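Long-range contact in phosphoribosylformylglycinamidine synthase, purS subunit (Thermotoga maritima, PDB 1VQ3), which is a small alpha-beta protein of the PurS family, built on an antiparallel sheet and assembled from four copies of the chain: residues 19-24 with 88-93. Residues are numbered along the deposited sequence; the frame is centred on the assembly and turned at random.
Sequences AIDVQY and EYEVRE
A19 and E88 bury the most surface in this contact, with R92 and D21 close behind. The guanidinium of R92 lies with one face over the methyl of A19. CB of A19 sits 3.4 Å above that plane, offset toward the rim, with NH1 of R92 at 3.5 Å. CG of R92 is held between its backbone N and carbonyl carbon (chi1 68°), and the chain then runs extended to NE. The CB of D21 comes to the edge of the same group. Between subunits, NH2 of R92 pairs with D21 OD2 of the second subunit in a salt bridge, and D21 OD2 pairs likewise with R92 of that subunit. D21 OD1 also bonds S56 OG of the second subunit, and OD2 bonds its H58 NE2.

CG of E88 packs on Q23 O at 3.6 Å. Its chain is extended beyond CG, and a water donates to both E88 OE2 and Y24 O. NE2 of Q23 reaches the syn lone pair of D21 OD1 at 2.9 Å, almost straight.

Beneath these side chains, 19-24 and 88-93 run antiparallel. A19 with R92, D21 with E90 and Q23 with E88 are hydrogen-bonded pairs. The bond from E90 N to D21 O is more bent, 149° at the hydrogen, its donor above the carbonyl plane. A water also donates to D21 O and to E90 OE1.

I20, V22, Y89 and V91 take the other face. I20 and Y89 lie side by side, with I20 CG2 4.0 Å from Y89 CD2. Helix 66-81 covers this face, meeting I20 and Y89 through C77. Strand 15-24 is central in the chain's sheet, between 87-93 and 51-62.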
ATOM      1  N   ALA C  19      -4.737  13.680   6.973  1.00 18.05           N
ATOM      2  CA  ALA C  19      -3.688  13.817   6.021  1.00 17.55           C
ATOM      3  C   ALA C  19      -4.211  13.494   4.635  1.00 18.65           C
ATOM      4  O   ALA C  19      -4.954  12.515   4.417  1.00 20.09           O
ATOM      5  CB  ALA C  19      -2.533  12.926   6.354  1.00 21.92           C
ATOM      6  N   ILE C  20      -3.743  14.273   3.676  1.00 16.89           N
ATOM      7  CA  ILE C  20      -4.071  14.081   2.246  1.00 16.86           C
ATOM      8  C   ILE C  20      -2.745  13.833   1.525  1.00 16.33           C
ATOM      9  O   ILE C  20      -1.841  14.699   1.528  1.00 19.26           O
ATOM     10  CB  ILE C  20      -4.766  15.291   1.666  1.00 19.69           C
ATOM     11  CG1 ILE C  20      -5.934  15.804   2.549  1.00 21.01           C
ATOM     12  CG2 ILE C  20      -5.205  15.013   0.230  1.00 20.55           C
ATOM     13  CD1 ILE C  20      -6.311  17.225   2.266  1.00 24.81           C
ATOM     14  N   ASP C  21      -2.636  12.660   0.915  1.00 16.75           N
ATOM     15  CA  ASP C  21      -1.489  12.251   0.094  1.00 16.61           C
ATOM     16  C   ASP C  21      -1.804  12.424  -1.413  1.00 17.24           C
ATOM     17  O   ASP C  21      -2.497  11.604  -2.023  1.00 19.35           O
ATOM     18  CB  ASP C  21      -1.150  10.812   0.420  1.00 18.98           C
ATOM     19  CG  ASP C  21       0.199  10.348  -0.129  1.00 21.91           C
ATOM     20  OD1 ASP C  21       0.836  11.014  -0.952  1.00 22.42           O
ATOM     21  OD2 ASP C  21       0.686   9.267   0.232  1.00 21.43           O
ATOM     22  N   VAL C  22      -1.249  13.486  -1.984  1.00 17.97           N
ATOM     23  CA  VAL C  22      -1.527  13.914  -3.337  1.00 20.35           C
ATOM     24  C   VAL C  22      -0.335  13.496  -4.167  1.00 21.90           C
ATOM     25  O   VAL C  22       0.810  13.900  -3.894  1.00 20.77           O
ATOM     26  CB  VAL C  22      -1.650  15.462  -3.460  1.00 22.03           C
ATOM     27  CG1 VAL C  22      -2.116  15.835  -4.860  1.00 22.81           C
ATOM     28  CG2 VAL C  22      -2.611  16.002  -2.408  1.00 20.91           C
ATOM     29  N   GLN C  23      -0.589  12.676  -5.172  1.00 17.95           N
ATOM     30  CA  GLN C  23       0.477  12.106  -5.965  1.00 17.94           C
ATOM     31  C   GLN C  23       0.160  12.336  -7.419  1.00 22.11           C
ATOM     32  O   GLN C  23      -0.973  12.307  -7.800  1.00 19.24           O
ATOM     33  CB  GLN C  23       0.578  10.601  -5.735  1.00 20.26           C
ATOM     34  CG  GLN C  23       1.113  10.176  -4.387  1.00 24.32           C
ATOM     35  CD  GLN C  23       2.618  10.501  -4.172  1.00 22.84           C
ATOM     36  OE1 GLN C  23       3.447  10.411  -5.079  1.00 30.18           O
ATOM     37  NE2 GLN C  23       2.947  10.846  -2.961  1.00 22.97           N
ATOM     38  N   TYR C  24       1.188  12.513  -8.223  1.00 21.59           N
ATOM     39  CA  TYR C  24       1.006  12.549  -9.654  1.00 22.82           C
ATOM     40  C   TYR C  24       0.523  11.188 -10.157  1.00 23.27           C
ATOM     41  O   TYR C  24       0.949  10.093  -9.662  1.00 21.24           O
ATOM     42  CB  TYR C  24       2.315  12.926 -10.328  1.00 21.31           C
ATOM     43  CG  TYR C  24       2.694  14.370 -10.151  1.00 24.50           C
ATOM     44  CD1 TYR C  24       1.821  15.397 -10.515  1.00 29.60           C
ATOM     45  CD2 TYR C  24       3.935  14.709  -9.687  1.00 29.15           C
ATOM     46  CE1 TYR C  24       2.192  16.714 -10.401  1.00 32.12           C
ATOM     47  CE2 TYR C  24       4.335  16.019  -9.582  1.00 29.35           C
ATOM     48  CZ  TYR C  24       3.465  17.022  -9.928  1.00 35.45           C
ATOM     49  OH  TYR C  24       3.872  18.321  -9.790  1.00 34.17           O
ATOM     50  N   GLU C  88      -3.861  12.423  -8.177  1.00 20.56           N
ATOM     51  CA  GLU C  88      -4.819  11.596  -7.492  1.00 21.80           C
ATOM     52  C   GLU C  88      -4.509  11.769  -6.007  1.00 21.10           C
ATOM     53  O   GLU C  88      -3.447  12.293  -5.635  1.00 18.10           O
ATOM     54  CB  GLU C  88      -4.658  10.139  -7.928  1.00 21.83           C
ATOM     55  CG  GLU C  88      -3.294   9.567  -7.561  1.00 24.20           C
ATOM     56  CD  GLU C  88      -2.944   8.299  -8.302  1.00 27.91           C
ATOM     57  OE1 GLU C  88      -3.539   8.007  -9.354  1.00 25.50           O
ATOM     58  OE2 GLU C  88      -2.080   7.584  -7.793  1.00 33.78           O
ATOM     59  N   TYR C  89      -5.408  11.322  -5.151  1.00 21.31           N
ATOM     60  CA  TYR C  89      -5.232  11.586  -3.723  1.00 20.05           C
ATOM     61  C   TYR C  89      -5.877  10.576  -2.823  1.00 21.74           C
ATOM     62  O   TYR C  89      -6.894   9.966  -3.183  1.00 18.15           O
ATOM     63  CB  TYR C  89      -5.748  12.975  -3.377  1.00 19.27           C
ATOM     64  CG  TYR C  89      -7.258  13.180  -3.344  1.00 20.13           C
ATOM     65  CD1 TYR C  89      -7.984  13.388  -4.515  1.00 19.16           C
ATOM     66  CD2 TYR C  89      -7.943  13.206  -2.143  1.00 24.56           C
ATOM     67  CE1 TYR C  89      -9.314  13.640  -4.474  1.00 23.87           C
ATOM     68  CE2 TYR C  89      -9.298  13.420  -2.090  1.00 22.62           C
ATOM     69  CZ  TYR C  89      -9.977  13.673  -3.266  1.00 23.34           C
ATOM     70  OH  TYR C  89     -11.318  13.923  -3.246  1.00 25.87           O
ATOM     71  N   GLU C  90      -5.283  10.457  -1.623  1.00 20.44           N
ATOM     72  CA  GLU C  90      -5.768   9.588  -0.598  1.00 18.66           C
ATOM     73  C   GLU C  90      -5.870  10.381   0.673  1.00 17.88           C
ATOM     74  O   GLU C  90      -4.975  11.166   0.967  1.00 20.10           O
ATOM     75  CB  GLU C  90      -4.773   8.465  -0.360  1.00 19.93           C
ATOM     76  CG  GLU C  90      -4.710   7.466  -1.474  1.00 19.13           C
ATOM     77  CD  GLU C  90      -3.497   6.549  -1.369  1.00 28.95           C
ATOM     78  OE1 GLU C  90      -2.405   7.016  -1.700  1.00 27.95           O
ATOM     79  OE2 GLU C  90      -3.663   5.364  -0.985  1.00 29.00           O
ATOM     80  N   VAL C  91      -6.970  10.185   1.387  1.00 20.19           N
ATOM     81  CA  VAL C  91      -7.238  10.819   2.667  1.00 19.00           C
ATOM     82  C   VAL C  91      -7.181   9.774   3.794  1.00 21.49           C
ATOM     83  O   VAL C  91      -7.761   8.728   3.687  1.00 23.26           O
ATOM     84  CB  VAL C  91      -8.631  11.424   2.663  1.00 17.38           C
ATOM     85  CG1 VAL C  91      -8.945  12.099   3.970  1.00 22.45           C
ATOM     86  CG2 VAL C  91      -8.803  12.436   1.505  1.00 20.02           C
ATOM     87  N   ARG C  92      -6.499  10.095   4.873  1.00 18.32           N
ATOM     88  CA  ARG C  92      -6.566   9.320   6.046  1.00 20.56           C
ATOM     89  C   ARG C  92      -6.707  10.196   7.283  1.00 21.72           C
ATOM     90  O   ARG C  92      -6.229  11.350   7.295  1.00 18.73           O
ATOM     91  CB  ARG C  92      -5.339   8.440   6.133  1.00 22.49           C
ATOM     92  CG  ARG C  92      -4.030   9.109   6.368  1.00 21.19           C
ATOM     93  CD  ARG C  92      -2.871   8.166   6.118  1.00 22.92           C
ATOM     94  NE  ARG C  92      -1.639   8.806   6.529  1.00 21.59           N
ATOM     95  CZ  ARG C  92      -0.997   9.738   5.819  1.00 25.86           C
ATOM     96  NH1 ARG C  92      -1.403  10.108   4.597  1.00 26.79           N
ATOM     97  NH2 ARG C  92       0.096  10.288   6.317  1.00 22.85           N
ATOM     98  N   GLU C  93      -7.358   9.645   8.303  1.00 22.17           N
ATOM     99  CA  GLU C  93      -7.471  10.317   9.586  1.00 26.55           C
ATOM    100  C   GLU C  93      -6.103  10.331  10.231  1.00 24.89           C
ATOM    101  O   GLU C  93      -5.330   9.368  10.103  1.00 25.39           O
ATOM    102  CB  GLU C  93      -8.385   9.535  10.535  1.00 26.37           C
ATOM    103  CG  GLU C  93      -9.784   9.323  10.020  1.00 34.17           C
ATOM    104  CD  GLU C  93     -10.624   8.391  10.911  1.00 34.01           C
ATOM    105  OE1 GLU C  93     -10.181   7.992  12.024  1.00 39.77           O
ATOM    106  OE2 GLU C  93     -11.726   8.060  10.452  1.00 43.32           O
TER
HETATM  107  O   HOH W   1      -1.764   9.039  -3.082  1.00 24.77           O
HETATM  108  O   HOH W   2       0.309   7.757  -9.052  1.00 46.11           O